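Local coordinates for periplasmic oligopeptide-binding protein (Burkholderia pseudomallei, PDB 3ZS6), which probably binds oligopeptides in the periplasm and hands them to an ABC transporter for uptake, at residues S143-P146 with E147-A150; W325-A328 with R329-D332. All coordinates share one frame; numbering follows the deposited sequence.

Contact 1 of 2, residues S143-P146 with E147-A150; sequences SYFP and ELTA
Leu148 brings CD1 to the edge of the Tyr144 ring, in its plane and 3.7 Å from CD1 of the tyrosine. The ring edge is turned to that methyl because Tyr144 holds CG between its own backbone N and carbonyl carbon (chi1 49°). Glu147, extended beyond CG, brings OE2 within 3.5 Å of Tyr144 CB; the other carboxylate oxygen, OE1, is hydrogen-bonded to the backbone N of Asn411. The side chains of Phe145 and Thr149 meet at about a right angle, with CE2 of the phenylalanine 3.7 Å from CG2 of the threonine.

The methyl can reach that ring because the hydroxyl turns back on the helix: Thr149 OG1 donates to Pro146 O at 2.7 Å, a bond that lies 16° from the carbonyl plane. The same carbonyl takes a weak bond from Thr149 N. With Glu147 N bound to Tyr144 O at 2.9 Å and a weak bond from Leu148 N to Phe145 O, the backbone makes successive i to i+3 bonds, two of them weak, through a short and loosely bonded helical stretch.

This stretch is wedged between two surfaces: Pro146 and Phe145 pack on Trp64 of strand 63-68, Thr149 reaches Ala40 of strand 40-42, and Tyr144 meets the ring of Tyr410 in a loop.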
ATOM      1  N   SER A 143      -1.405  18.357  -8.551  1.00 25.46           N
ATOM      2  CA  SER A 143      -2.150  19.267  -7.685  1.00 25.09           C
ATOM      3  C   SER A 143      -2.181  18.794  -6.233  1.00 25.67           C
ATOM      4  O   SER A 143      -2.438  19.577  -5.325  1.00 19.97           O
ATOM      5  CB  SER A 143      -3.578  19.449  -8.206  1.00 23.55           C
ATOM      6  OG  SER A 143      -4.316  18.243  -8.082  1.00 26.02           O
ATOM      7  N   TYR A 144      -1.926  17.505  -6.028  1.00 20.00           N
ATOM      8  CA  TYR A 144      -2.052  16.885  -4.719  1.00 17.89           C
ATOM      9  C   TYR A 144      -0.688  16.465  -4.163  1.00 17.90           C
ATOM     10  O   TYR A 144      -0.602  15.645  -3.244  1.00 16.42           O
ATOM     11  CB  TYR A 144      -2.963  15.660  -4.819  1.00 19.51           C
ATOM     12  CG  TYR A 144      -2.593  14.722  -5.959  1.00 19.65           C
ATOM     13  CD1 TYR A 144      -1.638  13.728  -5.784  1.00 18.68           C
ATOM     14  CD2 TYR A 144      -3.196  14.845  -7.209  1.00 18.51           C
ATOM     15  CE1 TYR A 144      -1.294  12.873  -6.818  1.00 14.50           C
ATOM     16  CE2 TYR A 144      -2.864  14.002  -8.252  1.00 23.36           C
ATOM     17  CZ  TYR A 144      -1.915  13.016  -8.054  1.00 25.03           C
ATOM     18  OH  TYR A 144      -1.583  12.177  -9.094  1.00 25.81           O
ATOM     19  N   PHE A 145       0.378  17.034  -4.712  1.00 20.50           N
ATOM     20  CA  PHE A 145       1.711  16.576  -4.355  1.00 17.19           C
ATOM     21  C   PHE A 145       1.957  16.445  -2.848  1.00 19.09           C
ATOM     22  O   PHE A 145       2.639  15.522  -2.411  1.00 17.48           O
ATOM     23  CB  PHE A 145       2.814  17.417  -5.012  1.00 21.18           C
ATOM     24  CG  PHE A 145       4.189  16.860  -4.776  1.00 22.13           C
ATOM     25  CD1 PHE A 145       4.570  15.663  -5.371  1.00 17.26           C
ATOM     26  CD2 PHE A 145       5.077  17.491  -3.915  1.00 20.56           C
ATOM     27  CE1 PHE A 145       5.827  15.117  -5.138  1.00 15.49           C
ATOM     28  CE2 PHE A 145       6.337  16.954  -3.677  1.00 24.56           C
ATOM     29  CZ  PHE A 145       6.712  15.753  -4.289  1.00 19.20           C
ATOM     30  N   PRO A 146       1.406  17.364  -2.040  1.00 16.71           N
ATOM     31  CA  PRO A 146       1.709  17.226  -0.611  1.00 11.19           C
ATOM     32  C   PRO A 146       1.252  15.894   0.007  1.00 17.10           C
ATOM     33  O   PRO A 146       1.891  15.441   0.955  1.00 14.28           O
ATOM     34  CB  PRO A 146       0.984  18.427   0.021  1.00 22.47           C
ATOM     35  CG  PRO A 146       0.967  19.460  -1.082  1.00 21.49           C
ATOM     36  CD  PRO A 146       0.760  18.653  -2.355  1.00 18.74           C
ATOM     37  N   GLU A 147       0.190  15.281  -0.515  1.00 20.82           N
ATOM     38  CA  GLU A 147      -0.252  13.967  -0.033  1.00 20.49           C
ATOM     39  C   GLU A 147       0.853  12.921  -0.092  1.00 17.60           C
ATOM     40  O   GLU A 147       0.986  12.095   0.816  1.00 13.48           O
ATOM     41  CB  GLU A 147      -1.452  13.453  -0.839  1.00 21.38           C
ATOM     42  CG  GLU A 147      -2.782  14.034  -0.428  1.00 21.73           C
ATOM     43  CD  GLU A 147      -3.944  13.433  -1.204  1.00 24.80           C
ATOM     44  OE1 GLU A 147      -4.311  12.264  -0.940  1.00 18.81           O
ATOM     45  OE2 GLU A 147      -4.499  14.140  -2.066  1.00 22.62           O
ATOM     46  N   LEU A 148       1.625  12.941  -1.178  1.00 14.82           N
ATOM     47  CA  LEU A 148       2.690  11.966  -1.370  1.00 17.38           C
ATOM     48  C   LEU A 148       3.764  12.068  -0.290  1.00 16.26           C
ATOM     49  O   LEU A 148       4.302  11.052   0.153  1.00 15.82           O
ATOM     50  CB  LEU A 148       3.330  12.111  -2.762  1.00 16.08           C
ATOM     51  CG  LEU A 148       2.582  11.456  -3.935  1.00 18.21           C
ATOM     52  CD1 LEU A 148       1.258  12.153  -4.200  1.00 18.73           C
ATOM     53  CD2 LEU A 148       3.445  11.446  -5.194  1.00 22.96           C
ATOM     54  N   THR A 149       4.077  13.299   0.116  1.00 12.56           N
ATOM     55  CA  THR A 149       5.147  13.556   1.074  1.00  8.78           C
ATOM     56  C   THR A 149       4.788  13.066   2.479  1.00 11.56           C
ATOM     57  O   THR A 149       5.633  13.065   3.372  1.00 15.14           O
ATOM     58  CB  THR A 149       5.491  15.073   1.151  1.00 12.53           C
ATOM     59  OG1 THR A 149       4.457  15.765   1.867  1.00 14.25           O
ATOM     60  CG2 THR A 149       5.617  15.669  -0.244  1.00 15.27           C
ATOM     61  N   ALA A 150       3.539  12.653   2.679  1.00 14.72           N
ATOM     62  CA  ALA A 150       3.123  12.108   3.971  1.00 13.87           C
ATOM     63  C   ALA A 150       3.416  10.606   4.121  1.00 15.33           C
ATOM     64  O   ALA A 150       3.228  10.039   5.197  1.00 13.22           O
ATOM     65  CB  ALA A 150       1.635  12.397   4.231  1.00 11.83           C
TER

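Contact 2 of 2, residues W325-A328 with R329-D332; sequences WPMA and RRVD
The guanidinium of Arg329 lies flat on the indole of Trp325, with the two planes at 26°. Its CZ sits 3.6 Å from the centroid of the five-membered ring and 8° off the ring normal, which makes this a cation-pi contact over the face. Arg329 swings CG opposite its own N (chi1 178°) and runs extended to NE, reaching back one turn to the indole. NH2 comes within 3.0 Å of Trp325 NE1, but both are donors and do not bond; the indole N-H is spent on Asp321 OD1.

Arg330 instead curls along its chain and presents a guanidinium face to Met327, whose CE lies 3.6 Å from CZ, over the centre of the group. Its polar ends are shared out. NH2 donates at 2.7 Å to a water, which in turn donates to Trp325 O at 2.7 Å, so the carbonyl of the residue before the N-cap is tied to the side chain through solvent. NH1 bonds to Met284 O and, weakly, to Leu286 O.

Pro326 holds the N-cap position, and its carbonyl accepts Arg330 N at 3.0 Å. The next two carbonyls are used likewise, Met327 O by Val331 N and Ala328 O by Asp332 N, giving the regular i to i+4 bonding of an alpha-helix from its first turn.

On the protein surface, this start of helix 327-340 rests against helix 276-285, where Trp325 touches Met284 and Val331 touches Val285, while Met327 and Val331 both pack on Lys375 of helix 359-376.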
ATOM      1  N   TRP A 325     -23.079 -11.645 -17.248  1.00 37.49           N
ATOM      2  CA  TRP A 325     -23.422 -12.868 -17.963  1.00 36.96           C
ATOM      3  C   TRP A 325     -23.797 -14.008 -17.019  1.00 39.94           C
ATOM      4  O   TRP A 325     -23.251 -14.121 -15.926  1.00 36.64           O
ATOM      5  CB  TRP A 325     -22.256 -13.327 -18.839  1.00 34.62           C
ATOM      6  CG  TRP A 325     -21.899 -12.397 -19.965  1.00 31.30           C
ATOM      7  CD1 TRP A 325     -22.529 -11.235 -20.312  1.00 30.07           C
ATOM      8  CD2 TRP A 325     -20.816 -12.557 -20.887  1.00 25.53           C
ATOM      9  NE1 TRP A 325     -21.905 -10.664 -21.398  1.00 27.82           N
ATOM     10  CE2 TRP A 325     -20.850 -11.456 -21.769  1.00 30.46           C
ATOM     11  CE3 TRP A 325     -19.823 -13.528 -21.054  1.00 25.84           C
ATOM     12  CZ2 TRP A 325     -19.927 -11.300 -22.805  1.00 36.17           C
ATOM     13  CZ3 TRP A 325     -18.903 -13.369 -22.084  1.00 25.36           C
ATOM     14  CH2 TRP A 325     -18.963 -12.263 -22.944  1.00 31.65           C
ATOM     15  N   PRO A 326     -24.740 -14.859 -17.445  1.00 37.31           N
ATOM     16  CA  PRO A 326     -24.966 -16.121 -16.739  1.00 35.52           C
ATOM     17  C   PRO A 326     -23.640 -16.851 -16.597  1.00 34.74           C
ATOM     18  O   PRO A 326     -22.816 -16.807 -17.514  1.00 36.11           O
ATOM     19  CB  PRO A 326     -25.877 -16.891 -17.697  1.00 34.20           C
ATOM     20  CG  PRO A 326     -26.624 -15.825 -18.432  1.00 35.16           C
ATOM     21  CD  PRO A 326     -25.682 -14.660 -18.560  1.00 33.60           C
ATOM     22  N   MET A 327     -23.429 -17.521 -15.474  1.00 28.66           N
ATOM     23  CA  MET A 327     -22.153 -18.186 -15.249  1.00 33.46           C
ATOM     24  C   MET A 327     -21.857 -19.212 -16.346  1.00 31.08           C
ATOM     25  O   MET A 327     -20.729 -19.296 -16.834  1.00 30.39           O
ATOM     26  CB  MET A 327     -22.093 -18.826 -13.853  1.00 32.41           C
ATOM     27  CG  MET A 327     -20.708 -19.328 -13.465  1.00 31.53           C
ATOM     28  SD  MET A 327     -19.430 -18.044 -13.558  1.00 31.61           S
ATOM     29  CE  MET A 327     -20.040 -16.846 -12.365  1.00 17.52           C
ATOM     30  N   ALA A 328     -22.869 -19.981 -16.739  1.00 29.20           N
ATOM     31  CA  ALA A 328     -22.700 -20.987 -17.786  1.00 31.99           C
ATOM     32  C   ALA A 328     -22.100 -20.380 -19.055  1.00 29.15           C
ATOM     33  O   ALA A 328     -21.219 -20.968 -19.683  1.00 33.36           O
ATOM     34  CB  ALA A 328     -24.037 -21.677 -18.098  1.00 34.31           C
ATOM     35  N   ARG A 329     -22.587 -19.201 -19.420  1.00 28.38           N
ATOM     36  CA  ARG A 329     -22.053 -18.445 -20.549  1.00 30.47           C
ATOM     37  C   ARG A 329     -20.623 -17.971 -20.270  1.00 29.36           C
ATOM     38  O   ARG A 329     -19.766 -17.995 -21.157  1.00 29.38           O
ATOM     39  CB  ARG A 329     -22.967 -17.251 -20.840  1.00 33.03           C
ATOM     40  CG  ARG A 329     -22.523 -16.339 -21.973  1.00 35.18           C
ATOM     41  CD  ARG A 329     -23.686 -15.461 -22.393  1.00 39.77           C
ATOM     42  NE  ARG A 329     -23.288 -14.174 -22.955  1.00 36.61           N
ATOM     43  CZ  ARG A 329     -24.087 -13.110 -22.993  1.00 41.44           C
ATOM     44  NH1 ARG A 329     -25.319 -13.185 -22.500  1.00 37.89           N
ATOM     45  NH2 ARG A 329     -23.656 -11.971 -23.518  1.00 46.54           N
ATOM     46  N   ARG A 330     -20.367 -17.537 -19.039  1.00 24.35           N
ATOM     47  CA  ARG A 330     -19.017 -17.146 -18.645  1.00 24.92           C
ATOM     48  C   ARG A 330     -18.048 -18.287 -18.876  1.00 25.26           C
ATOM     49  O   ARG A 330     -16.989 -18.105 -19.472  1.00 22.83           O
ATOM     50  CB  ARG A 330     -18.971 -16.764 -17.168  1.00 24.15           C
ATOM     51  CG  ARG A 330     -19.467 -15.382 -16.854  1.00 22.92           C
ATOM     52  CD  ARG A 330     -18.648 -14.846 -15.700  1.00 32.16           C
ATOM     53  NE  ARG A 330     -19.444 -14.039 -14.796  1.00 32.89           N
ATOM     54  CZ  ARG A 330     -19.021 -13.636 -13.607  1.00 29.23           C
ATOM     55  NH1 ARG A 330     -17.806 -13.973 -13.183  1.00 25.75           N
ATOM     56  NH2 ARG A 330     -19.816 -12.901 -12.847  1.00 28.06           N
ATOM     57  N   VAL A 331     -18.426 -19.467 -18.396  1.00 25.63           N
ATOM     58  CA  VAL A 331     -17.568 -20.642 -18.467  1.00 30.44           C
ATOM     59  C   VAL A 331     -17.318 -21.103 -19.907  1.00 30.45           C
ATOM     60  O   VAL A 331     -16.181 -21.401 -20.285  1.00 30.03           O
ATOM     61  CB  VAL A 331     -18.160 -21.800 -17.637  1.00 30.31           C
ATOM     62  CG1 VAL A 331     -17.458 -23.106 -17.969  1.00 34.50           C
ATOM     63  CG2 VAL A 331     -18.066 -21.481 -16.141  1.00 29.48           C
ATOM     64  N   ASP A 332     -18.380 -21.164 -20.706  1.00 29.37           N
ATOM     65  CA  ASP A 332     -18.248 -21.513 -22.125  1.00 28.55           C
ATOM     66  C   ASP A 332     -17.281 -20.579 -22.846  1.00 24.60           C
ATOM     67  O   ASP A 332     -16.376 -21.017 -23.557  1.00 27.67           O
ATOM     68  CB  ASP A 332     -19.612 -21.460 -22.819  1.00 38.54           C
ATOM     69  CG  ASP A 332     -20.494 -22.638 -22.466  1.00 50.23           C
ATOM     70  OD1 ASP A 332     -19.952 -23.749 -22.282  1.00 54.33           O
ATOM     71  OD2 ASP A 332     -21.729 -22.452 -22.378  1.00 54.25           O
TER
HETATM   72  O   HOH W   1     -22.438 -13.402 -13.485  1.00 30.94           O

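Both contacts are local, within helical stretches, yet they belong to different parts of the molecule: their centres are 44 Å apart and their nearest atoms about 31 Å, with no touch between them. The stretch at 143-150 is buried, about 15 Å from the centre of the chain, and joins strands of the antiparallel sheet that holds 40-42, 48-60 and 63-68 to the loop around Tyr410 and Asn411, much later in the sequence. The turn at 325-332 lies about 34 Å from the centre, on the surface among helices. A water joins Trp325 O and Arg330 NH2 at contact 2, while Glu147 OE1 at contact 1 bonds to Asn411 N.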